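Side-chain contacts in trwC protein (Escherichia coli, PDB 1OMH), which probably nicks and rejoins the transferred DNA strand at the plasmid's origin of transfer during bacterial conjugation, this chain being its N-terminal relaxase domain: residues F88-P91 / K92-L96; V186-T189 / R190-A194. All coordinates share one frame; numbering follows the deposited sequence.

Interaction 1 (F88-P91 / K92-L96). With nucleotides of chain A.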
loop_
_atom_site.group_PDB
_atom_site.type_symbol
_atom_site.label_atom_id
_atom_site.label_comp_id
_atom_site.label_asym_id
_atom_site.label_seq_id
_atom_site.Cartn_x
_atom_site.Cartn_y
_atom_site.Cartn_z
ATOM N N PHE B 88 1.026 -0.351 1.634
ATOM C CA PHE B 88 1.885 -0.466 2.808
ATOM C C PHE B 88 1.205 0.218 3.994
ATOM O O PHE B 88 0.923 1.408 3.938
ATOM C CB PHE B 88 3.229 0.240 2.578
ATOM C CG PHE B 88 4.049 -0.334 1.467
ATOM C CD1 PHE B 88 3.788 0.000 0.140
ATOM C CD2 PHE B 88 5.097 -1.205 1.748
ATOM C CE1 PHE B 88 4.565 -0.528 -0.897
ATOM C CE2 PHE B 88 5.878 -1.739 0.717
ATOM C CZ PHE B 88 5.611 -1.399 -0.603
ATOM N N SER B 89 0.977 -0.523 5.071
ATOM C CA SER B 89 0.338 0.041 6.253
ATOM C C SER B 89 1.216 -0.159 7.483
ATOM O O SER B 89 1.715 -1.249 7.732
ATOM C CB SER B 89 -1.017 -0.624 6.474
ATOM O OG SER B 89 -1.837 -0.446 5.327
ATOM N N ALA B 90 1.399 0.906 8.246
ATOM C CA ALA B 90 2.211 0.854 9.450
ATOM C C ALA B 90 1.439 0.271 10.625
ATOM O O ALA B 90 0.202 0.231 10.614
ATOM C CB ALA B 90 2.688 2.251 9.798
ATOM N N PRO B 91 2.163 -0.228 11.640
ATOM C CA PRO B 91 1.528 -0.794 12.831
ATOM C C PRO B 91 0.705 0.352 13.424
ATOM O O PRO B 91 1.046 1.512 13.219
ATOM C CB PRO B 91 2.715 -1.156 13.711
ATOM C CG PRO B 91 3.762 -1.549 12.697
ATOM C CD PRO B 91 3.619 -0.473 11.652
ATOM N N LYS B 92 -0.363 0.040 14.147
ATOM C CA LYS B 92 -1.219 1.084 14.715
ATOM C C LYS B 92 -0.480 2.043 15.652
ATOM O O LYS B 92 -0.682 3.251 15.579
ATOM C CB LYS B 92 -2.411 0.454 15.457
ATOM C CG LYS B 92 -3.418 1.471 16.001
ATOM C CD LYS B 92 -4.100 2.268 14.880
ATOM C CE LYS B 92 -4.922 1.358 13.959
ATOM N NZ LYS B 92 -5.708 2.128 12.957
ATOM N N SER B 93 0.359 1.509 16.536
ATOM C CA SER B 93 1.110 2.361 17.463
ATOM C C SER B 93 1.934 3.387 16.700
ATOM O O SER B 93 2.094 4.526 17.143
ATOM C CB SER B 93 2.046 1.527 18.337
ATOM O OG SER B 93 3.033 0.882 17.553
ATOM N N VAL B 94 2.463 2.977 15.554
ATOM C CA VAL B 94 3.268 3.868 14.739
ATOM C C VAL B 94 2.389 4.977 14.167
ATOM O O VAL B 94 2.775 6.153 14.184
ATOM C CB VAL B 94 3.979 3.078 13.613
ATOM C CG1 VAL B 94 4.739 4.028 12.685
ATOM C CG2 VAL B 94 4.948 2.078 14.241
ATOM N N SER B 95 1.206 4.617 13.672
ATOM C CA SER B 95 0.294 5.629 13.136
ATOM C C SER B 95 -0.082 6.611 14.249
ATOM O O SER B 95 -0.174 7.821 14.017
ATOM C CB SER B 95 -0.981 4.979 12.573
ATOM O OG SER B 95 -0.698 4.189 11.423
ATOM N N LEU B 96 -0.286 6.091 15.459
ATOM C CA LEU B 96 -0.659 6.928 16.603
ATOM C C LEU B 96 0.423 7.935 16.984
ATOM O O LEU B 96 0.145 9.118 17.200
ATOM C CB LEU B 96 -0.970 6.051 17.817
ATOM C CG LEU B 96 -2.412 5.596 18.065
ATOM C CD1 LEU B 96 -3.160 5.377 16.763
ATOM C CD2 LEU B 96 -2.385 4.343 18.917
ATOM P P DT A 23 -3.160 -5.650 14.637
ATOM O OP1 DT A 23 -2.173 -4.921 15.470
ATOM O OP2 DT A 23 -4.086 -6.617 15.273
ATOM O "O5'" DT A 23 -3.993 -4.600 13.761
ATOM C "C5'" DT A 23 -4.707 -3.486 14.367
ATOM C "C4'" DT A 23 -4.570 -2.254 13.493
ATOM O "O4'" DT A 23 -3.179 -2.106 13.183
ATOM C "C3'" DT A 23 -5.338 -2.204 12.158
ATOM O "O3'" DT A 23 -6.082 -0.979 12.260
ATOM C "C2'" DT A 23 -4.355 -1.551 11.201
ATOM C "C1'" DT A 23 -2.999 -1.643 11.873
ATOM N N1 DT A 23 -1.874 -2.380 11.269
ATOM C C2 DT A 23 -1.501 -2.105 9.977
ATOM O O2 DT A 23 -2.150 -1.389 9.237
ATOM N N3 DT A 23 -0.326 -2.700 9.586
ATOM C C4 DT A 23 0.476 -3.541 10.338
ATOM O O4 DT A 23 1.528 -3.966 9.863
ATOM C C5 DT A 23 -0.022 -3.843 11.664
ATOM C C7 DT A 23 0.752 -4.767 12.551
ATOM C C6 DT A 23 -1.162 -3.269 12.047
ATOM P P DC A 24 -7.583 -0.823 11.702
ATOM O OP1 DC A 24 -7.708 0.651 11.563
ATOM O OP2 DC A 24 -8.500 -1.561 12.609
ATOM O "O5'" DC A 24 -7.630 -1.506 10.261
ATOM C "C5'" DC A 24 -7.165 -0.851 9.070
ATOM C "C4'" DC A 24 -7.231 -1.829 7.920
ATOM O "O4'" DC A 24 -6.629 -3.062 8.364
ATOM C "C3'" DC A 24 -8.655 -2.184 7.470
ATOM O "O3'" DC A 24 -8.716 -1.659 6.126
ATOM C "C2'" DC A 24 -8.565 -3.664 7.132
ATOM C "C1'" DC A 24 -7.313 -4.166 7.813
ATOM N N1 DC A 24 -7.395 -5.244 8.809
ATOM C C2 DC A 24 -7.574 -6.549 8.345
ATOM O O2 DC A 24 -7.763 -6.726 7.138
ATOM N N3 DC A 24 -7.530 -7.578 9.220
ATOM C C4 DC A 24 -7.329 -7.338 10.517
ATOM N N4 DC A 24 -7.260 -8.383 11.343
ATOM C C5 DC A 24 -7.186 -6.012 11.025
ATOM C C6 DC A 24 -7.236 -5.004 10.146
HETATM O O HOH W 1 -1.757 1.917 11.588
#

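Interaction 2 (V186-T189 / R190-A194). With nucleotides of chain A.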
loop_
_atom_site.group_PDB
_atom_site.type_symbol
_atom_site.label_atom_id
_atom_site.label_comp_id
_atom_site.label_asym_id
_atom_site.label_seq_id
_atom_site.Cartn_x
_atom_site.Cartn_y
_atom_site.Cartn_z
ATOM N N VAL B 186 4.144 -9.952 -7.323
ATOM C CA VAL B 186 2.983 -10.486 -6.608
ATOM C C VAL B 186 3.362 -11.624 -5.657
ATOM O O VAL B 186 3.022 -11.594 -4.472
ATOM C CB VAL B 186 1.904 -11.000 -7.597
ATOM C CG1 VAL B 186 0.766 -11.683 -6.837
ATOM C CG2 VAL B 186 1.366 -9.847 -8.414
ATOM N N LYS B 187 4.065 -12.626 -6.177
ATOM C CA LYS B 187 4.477 -13.771 -5.368
ATOM C C LYS B 187 5.471 -13.421 -4.267
ATOM O O LYS B 187 5.675 -14.196 -3.338
ATOM C CB LYS B 187 5.063 -14.862 -6.274
ATOM C CG LYS B 187 4.012 -15.487 -7.185
ATOM C CD LYS B 187 4.599 -16.551 -8.111
ATOM C CE LYS B 187 3.492 -17.287 -8.869
ATOM N NZ LYS B 187 4.033 -18.263 -9.861
ATOM N N ALA B 188 6.084 -12.249 -4.374
ATOM C CA ALA B 188 7.050 -11.801 -3.375
ATOM C C ALA B 188 6.426 -10.815 -2.383
ATOM O O ALA B 188 7.140 -10.131 -1.653
ATOM C CB ALA B 188 8.245 -11.153 -4.070
ATOM N N THR B 189 5.099 -10.739 -2.357
ATOM C CA THR B 189 4.403 -9.813 -1.454
ATOM C C THR B 189 4.766 -10.027 0.014
ATOM O O THR B 189 5.040 -9.066 0.742
ATOM C CB THR B 189 2.871 -9.938 -1.591
ATOM O OG1 THR B 189 2.484 -9.603 -2.928
ATOM C CG2 THR B 189 2.170 -8.994 -0.615
ATOM N N ARG B 190 4.753 -11.279 0.454
ATOM C CA ARG B 190 5.100 -11.592 1.835
ATOM C C ARG B 190 6.516 -11.108 2.121
ATOM O O ARG B 190 6.767 -10.462 3.137
ATOM C CB ARG B 190 5.012 -13.103 2.074
ATOM C CG ARG B 190 5.792 -13.594 3.280
ATOM C CD ARG B 190 4.989 -13.496 4.548
ATOM N NE ARG B 190 3.903 -14.470 4.565
ATOM C CZ ARG B 190 3.151 -14.728 5.631
ATOM N NH1 ARG B 190 3.370 -14.084 6.770
ATOM N NH2 ARG B 190 2.177 -15.625 5.556
ATOM N N TYR B 191 7.443 -11.420 1.217
ATOM C CA TYR B 191 8.836 -11.015 1.384
ATOM C C TYR B 191 9.009 -9.501 1.396
ATOM O O TYR B 191 9.781 -8.968 2.190
ATOM C CB TYR B 191 9.707 -11.595 0.268
ATOM C CG TYR B 191 11.149 -11.127 0.334
ATOM C CD1 TYR B 191 12.053 -11.716 1.215
ATOM C CD2 TYR B 191 11.600 -10.077 -0.468
ATOM C CE1 TYR B 191 13.374 -11.268 1.295
ATOM C CE2 TYR B 191 12.911 -9.624 -0.395
ATOM C CZ TYR B 191 13.792 -10.222 0.487
ATOM O OH TYR B 191 15.090 -9.767 0.565
ATOM N N LEU B 192 8.313 -8.805 0.500
ATOM C CA LEU B 192 8.429 -7.354 0.442
ATOM C C LEU B 192 7.811 -6.709 1.681
ATOM O O LEU B 192 8.252 -5.646 2.116
ATOM C CB LEU B 192 7.783 -6.821 -0.841
ATOM C CG LEU B 192 8.528 -7.248 -2.115
ATOM C CD1 LEU B 192 7.701 -6.903 -3.341
ATOM C CD2 LEU B 192 9.895 -6.571 -2.172
ATOM N N GLY B 193 6.798 -7.357 2.249
ATOM C CA GLY B 193 6.187 -6.829 3.458
ATOM C C GLY B 193 7.195 -6.907 4.595
ATOM O O GLY B 193 7.238 -6.047 5.481
ATOM N N ALA B 194 8.025 -7.947 4.559
ATOM C CA ALA B 194 9.043 -8.149 5.586
ATOM C C ALA B 194 10.135 -7.098 5.428
ATOM O O ALA B 194 10.725 -6.649 6.409
ATOM C CB ALA B 194 9.625 -9.556 5.479
ATOM P P DT A 18 -4.266 -19.141 -8.087
ATOM O OP1 DT A 18 -3.927 -20.513 -7.635
ATOM O OP2 DT A 18 -5.424 -18.433 -7.483
ATOM O "O5'" DT A 18 -2.971 -18.203 -7.962
ATOM C "C5'" DT A 18 -1.644 -18.750 -8.046
ATOM C "C4'" DT A 18 -0.590 -17.660 -8.014
ATOM O "O4'" DT A 18 -0.847 -16.663 -9.039
ATOM C "C3'" DT A 18 -0.549 -16.889 -6.683
ATOM O "O3'" DT A 18 0.737 -17.218 -6.112
ATOM C "C2'" DT A 18 -0.157 -15.474 -7.083
ATOM C "C1'" DT A 18 -0.334 -15.436 -8.578
ATOM N N1 DT A 18 -0.870 -14.283 -9.317
ATOM C C2 DT A 18 0.080 -13.544 -9.994
ATOM O O2 DT A 18 1.265 -13.840 -10.022
ATOM N N3 DT A 18 -0.403 -12.443 -10.641
ATOM C C4 DT A 18 -1.710 -12.014 -10.696
ATOM O O4 DT A 18 -1.986 -10.992 -11.326
ATOM C C5 DT A 18 -2.665 -12.842 -9.982
ATOM C C7 DT A 18 -4.113 -12.451 -9.995
ATOM C C6 DT A 18 -2.205 -13.927 -9.337
ATOM P P DT A 20 0.412 -12.721 0.547
ATOM O OP1 DT A 20 0.144 -11.274 0.733
ATOM O OP2 DT A 20 1.713 -13.287 0.956
ATOM O "O5'" DT A 20 -0.781 -13.568 1.184
ATOM C "C5'" DT A 20 -2.042 -12.976 1.540
ATOM C "C4'" DT A 20 -2.906 -14.019 2.207
ATOM O "O4'" DT A 20 -2.888 -15.182 1.356
ATOM C "C3'" DT A 20 -2.349 -14.482 3.564
ATOM O "O3'" DT A 20 -3.381 -14.258 4.543
ATOM C "C2'" DT A 20 -2.651 -15.972 3.588
ATOM C "C1'" DT A 20 -2.961 -16.333 2.160
ATOM N N1 DT A 20 -2.317 -17.467 1.497
ATOM C C2 DT A 20 -3.060 -18.621 1.512
ATOM O O2 DT A 20 -4.154 -18.696 2.052
ATOM N N3 DT A 20 -2.488 -19.682 0.866
ATOM C C4 DT A 20 -1.275 -19.706 0.210
ATOM O O4 DT A 20 -0.911 -20.741 -0.340
ATOM C C5 DT A 20 -0.532 -18.457 0.236
ATOM C C7 DT A 20 0.800 -18.386 -0.449
ATOM C C6 DT A 20 -1.081 -17.410 0.879
ATOM P P DA A 19 0.884 -17.689 -4.587
ATOM O OP1 DA A 19 2.333 -17.944 -4.386
ATOM O OP2 DA A 19 -0.085 -18.778 -4.376
ATOM O "O5'" DA A 19 0.471 -16.436 -3.683
ATOM C "C5'" DA A 19 1.360 -15.326 -3.411
ATOM C "C4'" DA A 19 0.529 -14.131 -2.998
ATOM O "O4'" DA A 19 -0.482 -14.002 -3.989
ATOM C "C3'" DA A 19 -0.179 -14.147 -1.634
ATOM O "O3'" DA A 19 0.339 -12.941 -1.045
ATOM C "C2'" DA A 19 -1.545 -13.543 -1.934
ATOM C "C1'" DA A 19 -1.707 -13.644 -3.438
ATOM N N9 DA A 19 -2.691 -14.507 -4.063
ATOM C C8 DA A 19 -2.974 -15.843 -3.937
ATOM N N7 DA A 19 -3.861 -16.270 -4.803
ATOM C C5 DA A 19 -4.195 -15.131 -5.524
ATOM C C6 DA A 19 -5.072 -14.906 -6.598
ATOM N N6 DA A 19 -5.815 -15.861 -7.165
ATOM N N1 DA A 19 -5.162 -13.650 -7.080
ATOM C C2 DA A 19 -4.420 -12.686 -6.519
ATOM N N3 DA A 19 -3.557 -12.773 -5.510
ATOM C C4 DA A 19 -3.496 -14.039 -5.057
HETATM O O HOH W 2 3.672 -13.380 -1.065
#

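Interaction 1 (F88-P91 / K92-L96)
Pro-91 and Val-94 lie side by side at a strand-to-helix turn, where the chain leaves strand 81-89 of the relaxase's antiparallel sheet and enters helix 92-99 with Pro-91 as N-cap. Val-94 divides the apolar work: CG2 rests alongside the proline ring, 3.9 Å from Pro-91 CD, while CG1, anti to the backbone N (chi1 175°), meets the Ala-90 methyl, CB to CG1 4.0 Å. Proline is tolerated at a helix start because no preceding turn clashes with its ring and no earlier carbonyl awaits an N-H, and its own C=O begins the helical bonding: Ser-95 N reaches Pro-91 O in the carbonyl plane at 3.1 Å, and Val-94 N adds a weak bond. Ser-95 OG also donates to a water that in turn donates to Ala-90 O at 2.8 Å; Leu-160 N is a further partner of this OG.

The DNA of chain A lies directly against this turn, DT23 giving a weak bond from N3 to Ser-89 O. Lys-92 bends at chi2 and chi3 (64° and 63°), curling past the DT23 sugar, with CE against O3', toward the DNA phosphate. The Ala-90 side chain is about 7 Å from that of His-161, a zinc or copper ligand in other structures of this protein. The lysine ammonium, also bonded to Gln-159 OE1 and Pro-158 O, hydrogen-bonds the next phosphate, Lys-92 NZ to OP1 of DC24 at 2.9 Å.

Interaction 2 (V186-T189 / R190-A194)
Leu-192 CG sits 3.2 Å from the carbonyl oxygen of Ala-188, placed there by a first torsion that sets CG anti to its own carbonyl carbon (chi1 -67°), and CD1 approaches Ala-188 CB at 4.3 Å. This is a helix-to-helix turn: the chain passes from helix 183-187 into helix 189-206, with Ala-188 as N-cap. Ala-188 O also takes the N-H of Leu-192, and one residue on, Gly-193 N bonds Thr-189 O in the same i to i+4 way. The branched leucine end packs on Leu-2 and on Thr-117, Gln-120 and Ala-121 of helix 104-122.

Thr-189 faces elsewhere, and its two branches part company. OG1 turns back to donate to Val-186 O at 2.6 Å, tilted 19° from the carbonyl plane; Thr-189 N grips the same oxygen, and His-4 ND1 is a second partner of OG1. The methyl CG2 instead faces the DNA of chain A, 3.3 Å from OP1 of DT20. A valine in its place would probably leave Val-186 O with one donor fewer and His-4 ND1 without its mate.

Arg-190 stands on the DNA side too, its CB 3.5 Å from OP2 of DT20; the guanidinium is set obliquely to that oxygen, and its charge is likely to favour this one phosphate. Val-186, earlier in the segment, sets CG1 against the DT18 base. The helix's first turn also meets the phosphate through water, which accepts from Arg-190 N at 2.8 Å and lies 2.8 Å from OP2 of DT20.

How the interactions relate
From the N terminus, interaction 1 comes first, turning strand 81-89 into helix 92-99; interaction 2 follows much later, joining helix 183-187 to helix 189-206. Each closes only a short local turn, so the two stand in series, neither nesting nor crossing. Their centres lie 18 Å apart and their nearest atoms about 5 Å, without touching. Helix 189-206, begun in interaction 2, nevertheless runs on past interaction 1: its Tyr-196, Leu-200 and Leu-204 pack on Ala-90, Pro-91 and Val-94. Helix 104-122 is a further bridge, since its Thr-117 meets both Phe-88 and Leu-192. Both turns face one DNA strand, 186-194 at nucleotides 18 to 20 and 88-96 at nucleotides 23 and 24.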